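Local atomic coordinates of putative iron binding protein (Bordetella pertussis Tohama I, PDB entry 1Y9U), a protein that probably binds ferric iron through tyrosine side chains in the periplasm, as a solute-binding protein of a bacterial iron uptake system. Residues S81-S86 / L257-V262; V87-L92 / Y277-G282; D57-V62 / A243-A248. One frame throughout, in Å; residues are numbered along the deposited sequence.

Contact 1 of 3, residues S81-S86 / L257-V262; sequences SQTLDS and LLEYLV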
# COMPACT_ATOMS: atom_id res chain seq x y z
N SER A 81 -22.52 -3.21 6.42
CA SER A 81 -21.89 -3.69 7.64
C SER A 81 -21.50 -2.50 8.48
O SER A 81 -20.60 -1.75 8.14
CB SER A 81 -20.66 -4.55 7.34
OG SER A 81 -19.93 -4.80 8.53
N GLN A 82 -22.17 -2.34 9.62
CA GLN A 82 -21.78 -1.35 10.60
C GLN A 82 -20.37 -1.67 11.15
O GLN A 82 -19.63 -0.76 11.50
CB GLN A 82 -22.81 -1.26 11.73
CG GLN A 82 -22.39 -0.32 12.84
CD GLN A 82 -21.55 -1.00 13.93
OE1 GLN A 82 -21.56 -2.24 14.06
NE2 GLN A 82 -20.84 -0.19 14.72
N THR A 83 -20.01 -2.95 11.22
CA THR A 83 -18.70 -3.33 11.73
C THR A 83 -17.62 -2.78 10.83
O THR A 83 -16.71 -2.10 11.28
CB THR A 83 -18.59 -4.85 11.83
OG1 THR A 83 -19.52 -5.33 12.82
CG2 THR A 83 -17.21 -5.28 12.31
N LEU A 84 -17.75 -3.02 9.54
CA LEU A 84 -16.76 -2.55 8.59
C LEU A 84 -16.79 -1.03 8.46
O LEU A 84 -15.74 -0.40 8.44
CB LEU A 84 -16.94 -3.24 7.23
CG LEU A 84 -16.47 -4.71 7.17
CD1 LEU A 84 -17.20 -5.47 6.07
CD2 LEU A 84 -14.98 -4.81 7.00
N ASP A 85 -17.96 -0.41 8.38
CA ASP A 85 -18.03 1.03 8.16
C ASP A 85 -17.50 1.81 9.35
O ASP A 85 -16.94 2.88 9.20
CB ASP A 85 -19.46 1.48 7.87
CG ASP A 85 -19.94 1.07 6.50
OD1 ASP A 85 -19.12 0.54 5.70
OD2 ASP A 85 -21.12 1.26 6.12
N SER A 86 -17.66 1.28 10.55
CA SER A 86 -17.20 1.98 11.73
C SER A 86 -15.72 1.80 11.99
O SER A 86 -15.17 2.55 12.77
CB SER A 86 -18.00 1.57 12.96
OG SER A 86 -17.78 0.21 13.31
N LEU A 257 -16.08 -13.26 7.55
CA LEU A 257 -14.63 -13.24 7.35
C LEU A 257 -14.11 -11.82 7.14
O LEU A 257 -13.12 -11.44 7.75
CB LEU A 257 -14.22 -14.14 6.19
CG LEU A 257 -12.73 -14.16 5.84
CD1 LEU A 257 -11.92 -14.64 7.03
CD2 LEU A 257 -12.53 -15.06 4.63
N LEU A 258 -14.80 -11.03 6.33
CA LEU A 258 -14.32 -9.68 6.07
C LEU A 258 -14.40 -8.84 7.35
O LEU A 258 -13.49 -8.06 7.65
CB LEU A 258 -15.10 -9.09 4.91
CG LEU A 258 -14.73 -7.72 4.37
CD1 LEU A 258 -13.30 -7.73 3.92
CD2 LEU A 258 -15.66 -7.37 3.22
N GLU A 259 -15.46 -9.01 8.13
CA GLU A 259 -15.57 -8.32 9.41
C GLU A 259 -14.47 -8.78 10.37
O GLU A 259 -13.92 -7.98 11.13
CB GLU A 259 -16.98 -8.52 10.02
CG GLU A 259 -18.05 -7.79 9.23
CD GLU A 259 -19.47 -8.05 9.68
OE1 GLU A 259 -19.69 -9.09 10.35
OE2 GLU A 259 -20.34 -7.21 9.37
N TYR A 260 -14.14 -10.06 10.36
CA TYR A 260 -13.04 -10.57 11.18
C TYR A 260 -11.71 -9.90 10.79
O TYR A 260 -10.90 -9.57 11.64
CB TYR A 260 -12.92 -12.10 11.02
CG TYR A 260 -11.63 -12.65 11.57
CD1 TYR A 260 -11.42 -12.75 12.92
CD2 TYR A 260 -10.60 -13.01 10.71
CE1 TYR A 260 -10.24 -13.24 13.42
CE2 TYR A 260 -9.42 -13.50 11.20
CZ TYR A 260 -9.23 -13.62 12.55
OH TYR A 260 -8.04 -14.11 13.06
N LEU A 261 -11.52 -9.69 9.50
CA LEU A 261 -10.26 -9.14 9.00
C LEU A 261 -9.99 -7.71 9.46
O LEU A 261 -8.83 -7.28 9.47
CB LEU A 261 -10.17 -9.23 7.47
CG LEU A 261 -9.99 -10.65 6.91
CD1 LEU A 261 -10.17 -10.68 5.41
CD2 LEU A 261 -8.65 -11.25 7.28
N VAL A 262 -11.03 -6.98 9.87
CA VAL A 262 -10.87 -5.65 10.49
C VAL A 262 -11.01 -5.63 12.02
O VAL A 262 -10.94 -4.57 12.63
CB VAL A 262 -11.81 -4.59 9.86
CG1 VAL A 262 -11.55 -4.54 8.36
CG2 VAL A 262 -13.26 -4.84 10.21
O HOH W 1 -21.86 -5.45 11.45
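Glu259 reaches across to the first turn of helix 82-87, and its side chain carries the polar half of this contact. CB lies against Thr83 CG2, 4.0 Å away. CG, anti to the carbonyl carbon (chi1 -69°), passes Ser81 OG at 3.6 Å, and CD lies 3.5 Å from the same Ser81 OG. Beyond CG the chain is extended and delivers OE2 to Ser81 OG, which donates to it at 2.6 Å on the anti lone pair. OE2 also accepts from a water bonded to Thr83 OG1. Ser81 is the N-cap: its OG takes the N-H of Leu84 at 3.0 Å in a nearly straight bond (171°), so the same hydroxyl caps one helix and donates to the other. Beneath this polar layer Leu84 crosses Leu258 and Val262 at about right angles, CD1 resting on Leu258 CG (3.7 Å) and CD2 on Val262 CG2 (3.6 Å). Tyr100 of strand 100-112 touches both leucines from outside the pair. The segment axes approach to 9.3 Å at 31°, which describes two roughly parallel helices packed side by side over the sheet of a periplasmic-binding-protein lobe, one entered through a serine N-cap.

Contact 2 of 3, residues V87-L92 / Y277-G282; sequences VVPANL and YPVRAG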
# COMPACT_ATOMS: atom_id res chain seq x y z
N VAL A 87 -15.11 0.78 11.40
CA VAL A 87 -13.68 0.53 11.54
C VAL A 87 -12.88 1.22 10.44
O VAL A 87 -11.88 1.86 10.72
CB VAL A 87 -13.35 -0.98 11.51
CG1 VAL A 87 -11.83 -1.18 11.44
CG2 VAL A 87 -13.93 -1.67 12.72
N VAL A 88 -13.30 1.08 9.21
CA VAL A 88 -12.52 1.58 8.07
C VAL A 88 -12.92 3.02 7.79
O VAL A 88 -14.09 3.29 7.54
CB VAL A 88 -12.78 0.71 6.84
CG1 VAL A 88 -12.01 1.24 5.64
CG2 VAL A 88 -12.39 -0.74 7.12
N PRO A 89 -11.98 3.97 7.84
CA PRO A 89 -12.32 5.36 7.53
C PRO A 89 -12.98 5.50 6.16
O PRO A 89 -12.68 4.75 5.23
CB PRO A 89 -10.96 6.07 7.56
CG PRO A 89 -10.14 5.26 8.50
CD PRO A 89 -10.55 3.83 8.20
N ALA A 90 -13.88 6.47 6.01
CA ALA A 90 -14.66 6.63 4.80
C ALA A 90 -13.80 6.82 3.54
O ALA A 90 -14.14 6.31 2.48
CB ALA A 90 -15.66 7.82 4.95
N ASN A 91 -12.67 7.51 3.68
CA ASN A 91 -11.80 7.70 2.52
C ASN A 91 -11.07 6.43 2.06
O ASN A 91 -10.46 6.42 0.99
CB ASN A 91 -10.82 8.86 2.78
CG ASN A 91 -9.76 8.53 3.80
OD1 ASN A 91 -10.04 7.98 4.86
ND2 ASN A 91 -8.51 8.88 3.48
N LEU A 92 -11.15 5.37 2.85
CA LEU A 92 -10.46 4.11 2.60
C LEU A 92 -11.44 2.95 2.38
O LEU A 92 -11.07 1.80 2.53
CB LEU A 92 -9.54 3.80 3.79
CG LEU A 92 -8.44 4.84 4.04
CD1 LEU A 92 -7.71 4.62 5.38
CD2 LEU A 92 -7.43 4.85 2.88
N TYR A 277 0.76 -0.84 7.99
CA TYR A 277 0.06 -0.10 9.03
C TYR A 277 -1.39 -0.57 9.04
O TYR A 277 -2.03 -0.58 8.00
CB TYR A 277 0.18 1.41 8.77
CG TYR A 277 0.03 2.28 10.01
CD1 TYR A 277 1.14 2.77 10.70
CD2 TYR A 277 -1.23 2.60 10.50
CE1 TYR A 277 1.00 3.56 11.82
CE2 TYR A 277 -1.38 3.38 11.65
CZ TYR A 277 -0.26 3.86 12.28
OH TYR A 277 -0.40 4.64 13.42
N PRO A 278 -1.93 -0.93 10.20
CA PRO A 278 -3.32 -1.41 10.23
C PRO A 278 -4.31 -0.30 9.90
O PRO A 278 -4.08 0.85 10.21
CB PRO A 278 -3.50 -1.89 11.67
CG PRO A 278 -2.33 -1.45 12.42
CD PRO A 278 -1.30 -0.91 11.52
N VAL A 279 -5.41 -0.67 9.28
CA VAL A 279 -6.48 0.31 9.04
C VAL A 279 -7.25 0.67 10.31
O VAL A 279 -7.73 1.78 10.46
CB VAL A 279 -7.45 -0.17 7.92
CG1 VAL A 279 -8.31 -1.36 8.35
CG2 VAL A 279 -8.33 0.96 7.44
N ARG A 280 -7.41 -0.30 11.21
CA ARG A 280 -8.20 -0.12 12.42
C ARG A 280 -7.41 0.69 13.44
O ARG A 280 -6.26 0.38 13.73
CB ARG A 280 -8.53 -1.48 13.01
CG ARG A 280 -9.39 -1.46 14.26
CD ARG A 280 -9.41 -2.79 14.96
NE ARG A 280 -10.28 -2.78 16.14
CZ ARG A 280 -11.56 -3.12 16.15
NH1 ARG A 280 -12.14 -3.55 15.06
NH2 ARG A 280 -12.26 -3.01 17.28
N ALA A 281 -8.04 1.73 14.00
CA ALA A 281 -7.43 2.52 15.07
C ALA A 281 -7.15 1.67 16.32
O ALA A 281 -7.91 0.75 16.63
CB ALA A 281 -8.34 3.69 15.44
N GLY A 282 -6.10 2.00 17.05
CA GLY A 282 -5.83 1.38 18.32
C GLY A 282 -5.27 -0.01 18.27
O GLY A 282 -5.39 -0.76 19.23
O HOH W 2 -10.67 2.35 13.03
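Val87 begins the contact by setting its two methyl groups against the side chain of Arg280. CG1, anti to the backbone N (chi1 171°), lies 3.7 Å from both Arg280 CB and Arg280 CG, while CG2 comes within 3.5 Å of Arg280 NH1, approaching the guanidinium obliquely. The arginine is extended from CG to NE, which carries NH1 past the valine to the carbonyl oxygen of Val262, its hydrogen-bond partner outside the two segments. The backbone of Val87 is tied across as well: one water donates to Val87 O at 2.7 Å and accepts from Ala281 N at 2.9 Å. No direct hydrogen bond joins the two segments. Here the chain, leaving helix 82-87 for strand 100-112, meets the chain leaving the short strand 277-278, which pairs antiparallel with that same strand 100-112, a pairing within the mixed sheet of the periplasmic-binding-protein fold.

From Val88 onward the packing converges on a single methyl, Val279 CG2. Val88 CG1 approaches it to 4.1 Å, and Pro89 brings its ring carbon CD to 3.7 Å. A bond from Leu92 N to Pro89 O closes the intervening turn and returns the chain to the contact. Leu92 then points its CB toward the facing segment, and its CD1 lies 4.2 Å from the same Val279 CG2.

Contact 3 of 3, residues D57-V62 / A243-A248; sequences DVLMTV and AVAAHA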
# COMPACT_ATOMS: atom_id res chain seq x y z
N ASP A 57 -15.68 -16.34 -2.34
CA ASP A 57 -16.49 -15.60 -1.38
C ASP A 57 -15.94 -14.20 -1.12
O ASP A 57 -16.68 -13.22 -1.14
CB ASP A 57 -16.61 -16.37 -0.06
CG ASP A 57 -17.50 -17.58 -0.17
OD1 ASP A 57 -18.63 -17.39 -0.65
OD2 ASP A 57 -17.14 -18.70 0.22
N VAL A 58 -14.64 -14.13 -0.83
CA VAL A 58 -13.95 -12.88 -0.54
C VAL A 58 -12.74 -12.78 -1.47
O VAL A 58 -12.02 -13.76 -1.65
CB VAL A 58 -13.48 -12.84 0.93
CG1 VAL A 58 -12.65 -11.60 1.22
CG2 VAL A 58 -14.68 -12.90 1.87
N LEU A 59 -12.55 -11.60 -2.05
CA LEU A 59 -11.44 -11.30 -2.95
C LEU A 59 -10.50 -10.36 -2.21
O LEU A 59 -10.95 -9.35 -1.71
CB LEU A 59 -11.96 -10.60 -4.19
CG LEU A 59 -13.10 -11.30 -4.92
CD1 LEU A 59 -13.43 -10.54 -6.18
CD2 LEU A 59 -12.72 -12.73 -5.21
N MET A 60 -9.23 -10.71 -2.14
CA MET A 60 -8.22 -9.93 -1.41
C MET A 60 -7.05 -9.60 -2.35
O MET A 60 -6.51 -10.50 -3.01
CB MET A 60 -7.70 -10.75 -0.23
CG MET A 60 -6.54 -10.14 0.53
SD MET A 60 -5.96 -11.16 1.89
CE MET A 60 -7.15 -10.76 3.05
N THR A 61 -6.64 -8.34 -2.39
CA THR A 61 -5.51 -7.94 -3.23
C THR A 61 -4.82 -6.70 -2.69
O THR A 61 -5.16 -6.20 -1.60
CB THR A 61 -6.04 -7.79 -4.70
OG1 THR A 61 -4.94 -7.69 -5.62
CG2 THR A 61 -6.84 -6.55 -4.88
N VAL A 62 -3.83 -6.23 -3.44
CA VAL A 62 -3.06 -5.04 -3.09
C VAL A 62 -3.21 -4.03 -4.22
O VAL A 62 -3.31 -4.42 -5.38
CB VAL A 62 -1.60 -5.44 -2.86
CG1 VAL A 62 -0.74 -4.24 -2.47
CG2 VAL A 62 -1.50 -6.53 -1.79
N ALA A 243 -13.04 -7.36 -0.92
CA ALA A 243 -14.43 -7.18 -1.32
C ALA A 243 -15.10 -8.55 -1.31
O ALA A 243 -14.43 -9.57 -1.44
CB ALA A 243 -14.51 -6.60 -2.71
N VAL A 244 -16.42 -8.56 -1.12
CA VAL A 244 -17.18 -9.80 -1.27
C VAL A 244 -17.43 -10.05 -2.76
O VAL A 244 -17.81 -9.14 -3.49
CB VAL A 244 -18.49 -9.72 -0.49
CG1 VAL A 244 -19.36 -10.96 -0.76
CG2 VAL A 244 -18.22 -9.60 1.01
N ALA A 245 -17.20 -11.27 -3.19
CA ALA A 245 -17.40 -11.64 -4.61
C ALA A 245 -18.87 -11.58 -5.02
O ALA A 245 -19.76 -11.88 -4.22
CB ALA A 245 -16.84 -13.00 -4.88
N ALA A 246 -19.09 -11.21 -6.27
CA ALA A 246 -20.44 -10.98 -6.82
C ALA A 246 -21.38 -12.18 -6.64
O ALA A 246 -22.57 -12.01 -6.36
CB ALA A 246 -20.34 -10.61 -8.29
N HIS A 247 -20.84 -13.37 -6.78
CA HIS A 247 -21.63 -14.60 -6.72
C HIS A 247 -21.28 -15.49 -5.52
O HIS A 247 -21.47 -16.71 -5.54
CB HIS A 247 -21.49 -15.34 -8.05
CG HIS A 247 -21.98 -14.54 -9.21
ND1 HIS A 247 -23.31 -14.24 -9.40
CD2 HIS A 247 -21.31 -13.92 -10.22
CE1 HIS A 247 -23.44 -13.49 -10.48
NE2 HIS A 247 -22.25 -13.28 -11.00
N ALA A 248 -20.80 -14.87 -4.44
CA ALA A 248 -20.37 -15.61 -3.25
C ALA A 248 -21.41 -16.65 -2.87
O ALA A 248 -22.55 -16.26 -2.59
CB ALA A 248 -20.15 -14.65 -2.09
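Three backbone hydrogen bonds join residues 57-59 to residues 243-245, and their pattern identifies an antiparallel pairing of strands 58-62 and 237-245 in the mixed sheet of this periplasmic binding protein. Leu59 and Ala243 form a hydrogen-bonded pair: Leu59 N gives to Ala243 O at 2.8 Å with an almost straight N-H...O angle of 177°, and Ala243 N returns a more bent bond to Leu59 O at 3.0 Å. The third bond runs from Ala245 N to Asp57 O at 2.9 Å. It is nearly straight at the hydrogen, yet the donor stands 48° out of the carbonyl plane, away from either lone pair.

Between these bonds Val58 and Val244 make a non-hydrogen-bonded pair with their CA atoms 4.5 Å apart. Each contributes a CA-H...O contact, Val58 CA to Ala243 O and Val244 CA to Asp57 O. The N-to-C directions of the short segments lie 135° apart, well off an exact antiparallel course, and the ladder consists of the pairs Val58-Val244 and Leu59-Ala243, with the Ala245 N to Asp57 O bond next to them. Strand 7-12 continues the sheet by pairing in parallel with strand 58-62.

The side chains follow the alternation of the strands. Val58 and Val244 share the face toward helix 251-261, where Val58 touches Ala254 and Val244 touches Leu258; Leu59 and Ala243 occupy the other. Leu59 CG also meets Ala245 CB, at 4.1 Å. Ala245 opens a type I turn, closed by Ala248 N bonding to Ala245 O, which folds Ala248 back toward Asp57. The carboxylate there is held from outside the two segments, OD2 by Ser9 N and OD1 by Asn250 N, and Asp57 OD1 lies 3.4 Å from the methyl carbon CB of Ala248.

How the contacts relate
From the N terminus the chain supplies residues 57-62, 81-86 and 87-92 in turn, and later their partners 243-248, 257-262 and 277-282 in the same order. The three loops closed, of 180, 170 and 184 intervening residues, therefore all cross one another. Contact 3 joins two strands of the sheet; contact 1 packs two helices beside it, and strand 237-245 is followed, after a short turn, by helix 251-261, whose Leu258 CD2 lies 4.0 Å from Val244 CG2. Residues 87-92 follow 81-86 directly, whereas helix 264-273 lies between 257-262 and 277-282; Val262 CG1 packs on Val88 CG2. Contacts 2 and 3 do not touch, their nearest atoms being about 10 Å apart, but both reach the same sheet.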